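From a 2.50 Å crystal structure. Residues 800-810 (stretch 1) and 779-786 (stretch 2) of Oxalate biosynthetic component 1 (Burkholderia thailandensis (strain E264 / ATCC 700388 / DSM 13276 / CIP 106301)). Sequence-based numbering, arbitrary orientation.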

# COMPACT_ATOMS: atom_id res chain seq x y z
N GLY A 800 11.43 23.72 22.33
CA GLY A 800 11.92 22.42 21.92
C GLY A 800 12.14 22.31 20.43
O GLY A 800 13.11 21.70 19.97
N MET A 801 11.23 22.90 19.66
CA MET A 801 11.35 22.91 18.20
C MET A 801 12.55 23.75 17.77
O MET A 801 13.26 23.40 16.83
CB MET A 801 10.07 23.44 17.56
CG MET A 801 9.45 22.50 16.54
SD MET A 801 8.25 23.32 15.48
CE MET A 801 9.31 24.47 14.60
N ALA A 802 12.76 24.86 18.48
CA ALA A 802 13.87 25.75 18.18
C ALA A 802 15.21 25.09 18.51
O ALA A 802 16.18 25.23 17.76
CB ALA A 802 13.73 27.05 18.96
N GLN A 803 15.24 24.37 19.62
CA GLN A 803 16.45 23.67 20.04
C GLN A 803 16.80 22.56 19.07
O GLN A 803 17.97 22.35 18.75
CB GLN A 803 16.29 23.10 21.45
CG GLN A 803 17.53 22.40 21.98
CD GLN A 803 17.34 21.86 23.38
OE1 GLN A 803 17.05 22.60 24.32
NE2 GLN A 803 17.50 20.55 23.53
N LEU A 804 15.78 21.86 18.59
CA LEU A 804 15.97 20.81 17.60
C LEU A 804 16.59 21.36 16.32
O LEU A 804 17.51 20.76 15.75
CB LEU A 804 14.64 20.12 17.28
CG LEU A 804 14.24 18.97 18.21
CD1 LEU A 804 12.77 18.60 18.02
CD2 LEU A 804 15.13 17.76 17.99
N PHE A 805 16.10 22.52 15.88
CA PHE A 805 16.58 23.16 14.66
C PHE A 805 17.99 23.70 14.80
O PHE A 805 18.75 23.76 13.82
CB PHE A 805 15.65 24.30 14.24
CG PHE A 805 14.57 23.87 13.29
CD1 PHE A 805 14.88 23.45 12.01
CD2 PHE A 805 13.24 23.92 13.68
CE1 PHE A 805 13.89 23.06 11.14
CE2 PHE A 805 12.24 23.54 12.81
CZ PHE A 805 12.57 23.11 11.53
N HIS A 806 18.34 24.12 16.01
CA HIS A 806 19.66 24.69 16.26
C HIS A 806 20.71 23.63 16.51
O HIS A 806 21.89 23.84 16.24
CB HIS A 806 19.60 25.65 17.46
CG HIS A 806 20.94 26.00 18.02
ND1 HIS A 806 21.69 27.04 17.53
CD2 HIS A 806 21.61 25.52 19.09
CE1 HIS A 806 22.81 27.13 18.23
NE2 HIS A 806 22.78 26.22 19.18
N GLY A 807 20.28 22.48 17.01
CA GLY A 807 21.17 21.36 17.18
C GLY A 807 21.42 20.72 15.82
O GLY A 807 22.45 20.11 15.57
N PHE A 808 20.44 20.90 14.94
CA PHE A 808 20.51 20.37 13.58
C PHE A 808 21.51 21.13 12.72
O PHE A 808 22.35 20.52 12.05
CB PHE A 808 19.11 20.41 12.95
CG PHE A 808 19.09 20.01 11.50
CD1 PHE A 808 19.28 18.69 11.13
CD2 PHE A 808 18.85 20.96 10.52
CE1 PHE A 808 19.25 18.33 9.80
CE2 PHE A 808 18.81 20.60 9.20
CZ PHE A 808 19.01 19.28 8.83
N VAL A 809 21.42 22.45 12.73
CA VAL A 809 22.31 23.28 11.91
C VAL A 809 23.71 23.36 12.53
O VAL A 809 24.70 23.49 11.80
CB VAL A 809 21.72 24.71 11.72
CG1 VAL A 809 21.44 25.36 13.07
CG2 VAL A 809 22.65 25.58 10.88
N ALA A 810 23.81 23.24 13.85
CA ALA A 810 25.11 23.25 14.52
C ALA A 810 25.89 21.98 14.21
O ALA A 810 27.12 21.99 14.16
CB ALA A 810 24.94 23.43 16.02
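Stretch 2, residues 779-786: DWVVLPST

Stretch 2 packs on stretch 1 as a short strand and the extended loop that follows it, laid roughly antiparallel along one side of a helix and held by a small, largely apolar contact, made mainly by side chains, with no hydrogen bond between the two. Residues 800-810 are helical throughout, within a helix that extends beyond both ends of the stretch, and their backbone is bonded internally in the regular i to i+4 pattern, as from Phe805 N to Met801 O (3.1 Å) and from Val809 N to Phe805 O (3.2 Å). Stretch 2 forms a strand at Trp780 to Val782; Leu783 and Pro784, though outside the strand, keep extended backbone angles (phi/psi of -73/153° and -76/149°), so the chain runs on toward Ser785 without folding back. The N-to-C directions of helix and strand make an angle of 151°, and their axes approach to 9.9 Å, a spacing that leaves the intervening gap to side chains.

The helix meets the strand through Met801, Phe805 and Val809, whose spacing of four residues, a little more than one turn, brings them onto the same side; the CA-to-CB bond of each points toward stretch 2. On the strand, alternation does the corresponding work: Trp780 and Val782 point toward the helix, while Val781 between them is out of its reach. Because the directions are nearly opposed, the pairing runs in reverse order, with Val809 against Trp780, Phe805 against Val782, and Met801 against Val782 and the loop beyond.

Val782 is the centre of the contact and gives up the largest area to it, 69 Å² of the 261 Å² buried in total over both sides. Its CG1 lies 3.9 Å from Met801 CE and 4.1 Å from Phe805 CD2, so that a single methyl group touches side chains from successive turns of the helix. The methyl approaches the phenyl ring obliquely. Toward the other end, Val809 CG2 comes within 4.0 Å of Trp780 NE1 and 4.4 Å of Trp780 CD1, again at an oblique angle to the ring.

Met801 reaches furthest along stretch 2. Its terminal methyl also lies near the backbone of the loop, with CE 4.1 Å from Leu783 O, and its sulfur SD is 3.7 Å from Ser785 OG, a van der Waals contact. Leu783 points sideways and the end of its side chain leads away from the helix, and Pro784 points away, before the CA-to-CB bond of Ser785 points toward the helix again.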

# COMPACT_ATOMS: atom_id res chain seq x y z
N ASP A 779 21.20 34.08 12.48
CA ASP A 779 21.37 33.37 11.22
C ASP A 779 20.05 32.82 10.67
O ASP A 779 19.76 32.97 9.48
CB ASP A 779 22.37 32.22 11.39
CG ASP A 779 23.67 32.66 12.05
OD1 ASP A 779 24.59 33.08 11.32
OD2 ASP A 779 23.76 32.59 13.29
N TRP A 780 19.26 32.18 11.53
CA TRP A 780 18.02 31.54 11.09
C TRP A 780 16.81 31.96 11.91
O TRP A 780 16.85 31.97 13.14
CB TRP A 780 18.16 30.02 11.14
CG TRP A 780 19.09 29.45 10.13
CD1 TRP A 780 20.45 29.35 10.22
CD2 TRP A 780 18.74 28.89 8.86
NE1 TRP A 780 20.96 28.77 9.09
CE2 TRP A 780 19.93 28.48 8.24
CE3 TRP A 780 17.52 28.71 8.18
CZ2 TRP A 780 19.95 27.88 6.97
CZ3 TRP A 780 17.54 28.12 6.93
CH2 TRP A 780 18.75 27.71 6.34
N VAL A 781 15.72 32.28 11.22
CA VAL A 781 14.44 32.54 11.88
C VAL A 781 13.57 31.29 11.82
O VAL A 781 13.42 30.68 10.76
CB VAL A 781 13.70 33.72 11.22
CG1 VAL A 781 12.30 33.87 11.82
CG2 VAL A 781 14.49 35.00 11.39
N VAL A 782 13.02 30.89 12.96
CA VAL A 782 12.14 29.73 13.00
C VAL A 782 10.68 30.15 13.16
O VAL A 782 10.29 30.70 14.19
CB VAL A 782 12.52 28.77 14.14
CG1 VAL A 782 11.55 27.59 14.19
CG2 VAL A 782 13.95 28.28 13.97
N LEU A 783 9.89 29.90 12.12
CA LEU A 783 8.47 30.23 12.13
C LEU A 783 7.70 29.28 13.05
O LEU A 783 8.13 28.14 13.27
CB LEU A 783 7.90 30.17 10.71
CG LEU A 783 8.48 31.19 9.73
CD1 LEU A 783 7.93 30.96 8.34
CD2 LEU A 783 8.19 32.61 10.19
N PRO A 784 6.57 29.74 13.60
CA PRO A 784 5.79 28.89 14.50
C PRO A 784 4.99 27.82 13.77
O PRO A 784 4.57 28.03 12.63
CB PRO A 784 4.85 29.89 15.19
CG PRO A 784 4.67 30.97 14.18
CD PRO A 784 5.99 31.09 13.48
N SER A 785 4.79 26.68 14.42
CA SER A 785 3.90 25.65 13.90
C SER A 785 2.52 25.82 14.54
O SER A 785 2.23 26.86 15.13
CB SER A 785 4.46 24.25 14.16
OG SER A 785 4.67 24.04 15.55
N THR A 786 1.69 24.80 14.42
CA THR A 786 0.32 24.86 14.93
C THR A 786 0.21 24.87 16.46
O THR A 786 -0.52 25.69 17.02
CB THR A 786 -0.53 23.71 14.37
OG1 THR A 786 -0.53 23.76 12.94
CG2 THR A 786 -1.96 23.80 14.88